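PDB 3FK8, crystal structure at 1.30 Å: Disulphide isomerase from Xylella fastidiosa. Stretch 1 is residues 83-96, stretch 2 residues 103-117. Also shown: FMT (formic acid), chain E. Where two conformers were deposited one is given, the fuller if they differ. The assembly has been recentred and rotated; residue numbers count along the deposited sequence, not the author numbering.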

# COMPACT_ATOMS: atom_id res chain seq x y z
N ALA A 83 -10.89 8.28 -4.51
CA ALA A 83 -10.56 8.35 -5.94
C ALA A 83 -10.19 6.98 -6.50
O ALA A 83 -10.34 6.74 -7.68
CB ALA A 83 -9.42 9.34 -6.17
N TYR A 84 -9.66 6.13 -5.61
CA TYR A 84 -9.06 4.86 -5.99
C TYR A 84 -9.89 3.70 -5.49
O TYR A 84 -9.39 2.58 -5.34
CB TYR A 84 -7.57 4.79 -5.56
CG TYR A 84 -6.70 5.59 -6.43
CD1 TYR A 84 -6.31 5.13 -7.68
CD2 TYR A 84 -6.27 6.87 -6.05
CE1 TYR A 84 -5.55 5.92 -8.53
CE2 TYR A 84 -5.47 7.66 -6.91
CZ TYR A 84 -5.08 7.17 -8.13
OH TYR A 84 -4.38 7.99 -8.98
N GLY A 85 -11.18 3.94 -5.27
CA GLY A 85 -12.12 2.86 -5.03
C GLY A 85 -12.42 2.52 -3.59
O GLY A 85 -12.87 1.40 -3.31
N ASP A 86 -12.24 3.49 -2.68
CA ASP A 86 -12.55 3.34 -1.25
C ASP A 86 -11.88 2.16 -0.58
O ASP A 86 -12.56 1.47 0.17
CB ASP A 86 -14.05 3.27 -1.02
CG ASP A 86 -14.75 4.53 -1.44
OD1 ASP A 86 -14.42 5.61 -0.89
OD2 ASP A 86 -15.67 4.44 -2.29
N PRO A 87 -10.58 1.94 -0.80
CA PRO A 87 -9.95 0.74 -0.24
C PRO A 87 -10.06 0.67 1.30
O PRO A 87 -10.06 -0.42 1.84
CB PRO A 87 -8.47 0.93 -0.65
CG PRO A 87 -8.33 2.39 -0.91
CD PRO A 87 -9.60 2.76 -1.53
N ILE A 88 -10.09 1.81 1.98
CA ILE A 88 -10.03 1.80 3.45
C ILE A 88 -11.36 1.54 4.09
O ILE A 88 -11.42 1.33 5.30
CB ILE A 88 -9.46 3.11 4.04
CG1 ILE A 88 -10.44 4.29 3.90
CG2 ILE A 88 -8.11 3.37 3.42
CD1 ILE A 88 -9.91 5.59 4.45
N GLN A 89 -12.45 1.57 3.33
CA GLN A 89 -13.75 1.45 4.01
C GLN A 89 -13.97 0.06 4.60
O GLN A 89 -14.76 -0.14 5.50
CB GLN A 89 -14.89 2.02 3.12
CG GLN A 89 -14.79 3.58 2.94
CD GLN A 89 -15.98 4.26 2.23
OE1 GLN A 89 -16.87 3.60 1.67
NE2 GLN A 89 -15.96 5.60 2.22
N ASP A 90 -13.16 -0.86 4.16
CA ASP A 90 -13.21 -2.18 4.51
C ASP A 90 -12.11 -2.55 5.55
O ASP A 90 -11.94 -3.73 5.86
CB ASP A 90 -13.16 -2.96 3.17
CG ASP A 90 -14.38 -2.69 2.29
OD1 ASP A 90 -15.53 -2.90 2.75
OD2 ASP A 90 -14.23 -2.24 1.13
N GLY A 91 -11.39 -1.53 6.08
CA GLY A 91 -10.33 -1.63 7.09
C GLY A 91 -8.95 -1.23 6.54
O GLY A 91 -8.74 -1.26 5.33
N ILE A 92 -8.03 -0.93 7.46
CA ILE A 92 -6.62 -0.70 7.14
C ILE A 92 -5.73 -1.73 7.84
O ILE A 92 -6.10 -2.29 8.87
CB ILE A 92 -6.16 0.77 7.47
CG1 ILE A 92 -6.43 1.08 8.95
CG2 ILE A 92 -6.80 1.78 6.50
CD1 ILE A 92 -5.73 2.37 9.38
N PRO A 93 -4.55 -2.01 7.26
CA PRO A 93 -4.05 -1.47 5.99
C PRO A 93 -4.83 -1.98 4.83
O PRO A 93 -5.41 -3.06 4.89
CB PRO A 93 -2.59 -1.98 5.96
CG PRO A 93 -2.65 -3.26 6.78
CD PRO A 93 -3.63 -2.98 7.88
N ALA A 94 -4.87 -1.21 3.77
CA ALA A 94 -5.57 -1.54 2.52
C ALA A 94 -4.69 -1.20 1.35
O ALA A 94 -3.86 -0.30 1.45
CB ALA A 94 -6.89 -0.82 2.43
N VAL A 95 -4.83 -1.92 0.25
CA VAL A 95 -3.99 -1.65 -0.90
C VAL A 95 -4.81 -1.46 -2.18
O VAL A 95 -5.92 -2.00 -2.30
CB VAL A 95 -2.81 -2.65 -1.10
CG1 VAL A 95 -1.86 -2.78 0.19
CG2 VAL A 95 -3.34 -3.95 -1.37
N VAL A 96 -4.24 -0.68 -3.08
CA VAL A 96 -4.73 -0.55 -4.46
C VAL A 96 -3.55 -0.87 -5.36
O VAL A 96 -2.46 -0.36 -5.15
CB VAL A 96 -5.25 0.89 -4.75
CG1 VAL A 96 -5.75 1.02 -6.19
CG2 VAL A 96 -6.32 1.26 -3.79
N LYS A 103 -4.72 3.00 -14.53
CA LYS A 103 -6.04 2.51 -14.17
C LYS A 103 -5.96 1.45 -13.10
O LYS A 103 -5.10 0.54 -13.16
CB LYS A 103 -6.75 1.96 -15.43
CG LYS A 103 -6.95 3.00 -16.58
CD LYS A 103 -7.85 4.19 -16.13
CE LYS A 103 -8.12 5.11 -17.32
NZ LYS A 103 -9.09 6.23 -17.10
N VAL A 104 -6.86 1.52 -12.14
CA VAL A 104 -6.87 0.54 -11.04
C VAL A 104 -7.06 -0.89 -11.57
O VAL A 104 -7.94 -1.10 -12.43
CB VAL A 104 -8.05 0.87 -10.10
CG1 VAL A 104 -8.28 -0.30 -9.12
CG2 VAL A 104 -7.77 2.16 -9.33
N ARG A 105 -6.29 -1.83 -11.06
CA ARG A 105 -6.49 -3.26 -11.32
C ARG A 105 -7.19 -3.95 -10.20
O ARG A 105 -8.06 -4.81 -10.44
CB ARG A 105 -5.15 -3.99 -11.51
CG ARG A 105 -5.31 -5.51 -11.66
CD ARG A 105 -4.00 -6.26 -11.79
NE ARG A 105 -4.27 -7.70 -11.78
CZ ARG A 105 -3.37 -8.63 -11.45
NH1 ARG A 105 -2.14 -8.30 -11.10
NH2 ARG A 105 -3.74 -9.91 -11.46
N TYR A 106 -6.79 -3.67 -8.96
CA TYR A 106 -7.26 -4.45 -7.82
C TYR A 106 -7.25 -3.55 -6.61
O TYR A 106 -6.37 -2.72 -6.48
CB TYR A 106 -6.34 -5.66 -7.60
CG TYR A 106 -6.61 -6.43 -6.31
CD1 TYR A 106 -7.82 -7.13 -6.08
CD2 TYR A 106 -5.66 -6.44 -5.30
CE1 TYR A 106 -8.04 -7.84 -4.88
CE2 TYR A 106 -5.89 -7.14 -4.11
CZ TYR A 106 -7.05 -7.82 -3.90
OH TYR A 106 -7.20 -8.49 -2.69
N THR A 107 -8.25 -3.72 -5.76
CA THR A 107 -8.31 -3.04 -4.49
C THR A 107 -8.69 -4.10 -3.41
O THR A 107 -9.48 -5.02 -3.69
CB THR A 107 -9.36 -1.89 -4.58
OG1 THR A 107 -8.92 -0.86 -5.50
CG2 THR A 107 -9.60 -1.28 -3.26
N THR A 108 -8.22 -3.94 -2.19
CA THR A 108 -8.70 -4.82 -1.11
C THR A 108 -10.01 -4.28 -0.63
O THR A 108 -10.03 -3.23 -0.07
CB THR A 108 -7.69 -4.92 -0.00
OG1 THR A 108 -7.27 -3.60 0.37
CG2 THR A 108 -6.47 -5.70 -0.50
N LYS A 109 -11.11 -4.98 -0.89
CA LYS A 109 -12.43 -4.52 -0.51
C LYS A 109 -13.07 -5.38 0.58
O LYS A 109 -14.25 -5.25 0.84
CB LYS A 109 -13.33 -4.47 -1.76
CG LYS A 109 -12.98 -3.30 -2.64
CD LYS A 109 -12.93 -2.01 -1.82
CE LYS A 109 -14.33 -1.41 -1.69
NZ LYS A 109 -14.37 -0.29 -0.71
N GLY A 110 -12.33 -6.33 1.18
CA GLY A 110 -12.87 -7.23 2.19
C GLY A 110 -11.97 -7.31 3.36
O GLY A 110 -11.99 -8.29 4.09
N GLY A 111 -11.16 -6.25 3.57
CA GLY A 111 -10.31 -6.25 4.74
C GLY A 111 -9.30 -7.37 4.68
O GLY A 111 -8.85 -7.87 5.71
N GLU A 112 -8.85 -7.70 3.46
CA GLU A 112 -7.87 -8.78 3.22
C GLU A 112 -6.61 -8.66 4.08
O GLU A 112 -6.04 -9.66 4.50
CB GLU A 112 -7.45 -8.82 1.75
CG GLU A 112 -8.49 -9.41 0.83
CD GLU A 112 -9.47 -8.38 0.24
OE1 GLU A 112 -9.70 -7.31 0.84
OE2 GLU A 112 -10.10 -8.71 -0.80
N LEU A 113 -6.16 -7.42 4.32
CA LEU A 113 -4.94 -7.18 5.12
C LEU A 113 -5.25 -6.55 6.47
O LEU A 113 -4.32 -6.19 7.18
CB LEU A 113 -3.93 -6.31 4.33
CG LEU A 113 -3.50 -6.94 3.02
CD1 LEU A 113 -2.64 -5.92 2.26
CD2 LEU A 113 -2.71 -8.25 3.23
N ALA A 114 -6.52 -6.50 6.85
CA ALA A 114 -6.86 -5.77 8.07
C ALA A 114 -6.41 -6.48 9.36
O ALA A 114 -6.42 -5.87 10.43
CB ALA A 114 -8.33 -5.43 8.08
N ASN A 115 -6.03 -7.76 9.25
CA ASN A 115 -5.43 -8.48 10.38
C ASN A 115 -3.98 -8.82 10.11
O ASN A 115 -3.50 -9.86 10.56
CB ASN A 115 -6.29 -9.69 10.76
CG ASN A 115 -7.51 -9.22 11.53
OD1 ASN A 115 -7.42 -8.91 12.73
ND2 ASN A 115 -8.65 -9.11 10.83
N ALA A 116 -3.26 -7.93 9.41
CA ALA A 116 -1.86 -8.23 9.04
C ALA A 116 -0.97 -8.52 10.26
O ALA A 116 0.00 -9.25 10.11
CB ALA A 116 -1.28 -7.09 8.21
N ARG A 117 -1.28 -8.01 11.45
CA ARG A 117 -0.44 -8.35 12.62
C ARG A 117 -0.44 -9.84 12.95
O ARG A 117 0.45 -10.29 13.65
CB ARG A 117 -0.81 -7.50 13.85
CG ARG A 117 -1.99 -8.08 14.59
CD ARG A 117 -2.73 -6.94 15.36
NE ARG A 117 -3.85 -7.53 16.08
CZ ARG A 117 -5.01 -7.94 15.51
NH1 ARG A 117 -5.25 -7.75 14.19
NH2 ARG A 117 -5.91 -8.56 16.31
C FMT E . -0.67 -5.75 -12.66
O1 FMT E . -0.36 -5.87 -11.47
O2 FMT E . -0.48 -4.74 -13.37
O HOH W 1 -9.70 -3.48 3.18
O HOH W 2 -7.20 -4.81 3.64

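The two stretches meet as a short antiparallel pairing of strands 94-96 and 104-107, extended by loops that close over one another beyond the strand ends. Val96 and Thr107 form a non-hydrogen-bonded pair with their CA atoms 4.4 Å apart, and here CA-H groups approach carbonyls instead: Thr107 CA lies 3.4 Å from Val95 O, and Val96 CA 3.4 Å from Tyr106 O.

Next to this pair, Thr108 bonds to Val95 through both its backbone N and its side-chain OG1. Its N donates to Val95 O at 3.0 Å, and its chi1 of 49° (p) places OG1 where Val95 N can donate to it, also at 3.0 Å. The side-chain oxygen thus takes the place of a backbone acceptor, while the methyl, CG2, packs 3.7 Å from Val95 CG2. Val95, in the m rotamer, sets its other methyl, CG1, 3.8 Å from Leu113 CD1.

Val96 and Thr107 point to the same face of the sheet. Val96 adopts the t rotamer, and its CG1 touches Val104 CG2 at 3.9 Å; that same methyl of Val104 meets the edge of the Tyr84 ring, 3.7 Å from CD1. Thr107, in the m rotamer, makes a weak hydrogen bond from OG1 to Tyr84 O at 3.5 Å, leaving CG2 3.6 Å from Pro87 CB.

Lys109 makes the shortest hydrogen bonds of the contact, from NZ to Asp86 O and to Asp90 OD2, both at 2.7 Å, the second as part of a salt bridge. Its CB points away overall, yet three successive m torsions fold the chain back before chi4 extends in t. A weak bond to Gly85 O spans 3.4 Å from NZ. A long side chain suits this place: its folded path brings the ammonium to Asp86 O and Asp90 OD2. Asp90, pointing toward the other stretch with chi1 m, supplies the balancing carboxylate.

Two of the glycines, Gly91 and Gly111, answer to their backbone angles and to what lies beside them. Gly91 has phi 114°, and a CB there would be jammed against the preceding carbonyl O and come 3.1 Å from Ala114 CB. At Gly111, positive phi favours glycine, and a CB would clash with Asp90 O at 2.8 Å.

Pro93, after a cis peptide bond, presents its ring to the turns: CG lies 4.1 Å from Leu113 CB and 4.3 Å from Ala116 CB, a compact apolar surface packed against these two side chains. Water 2 completes this corner, donating to Pro93 O at 2.8 Å and accepting from Leu113 N at 2.9 Å.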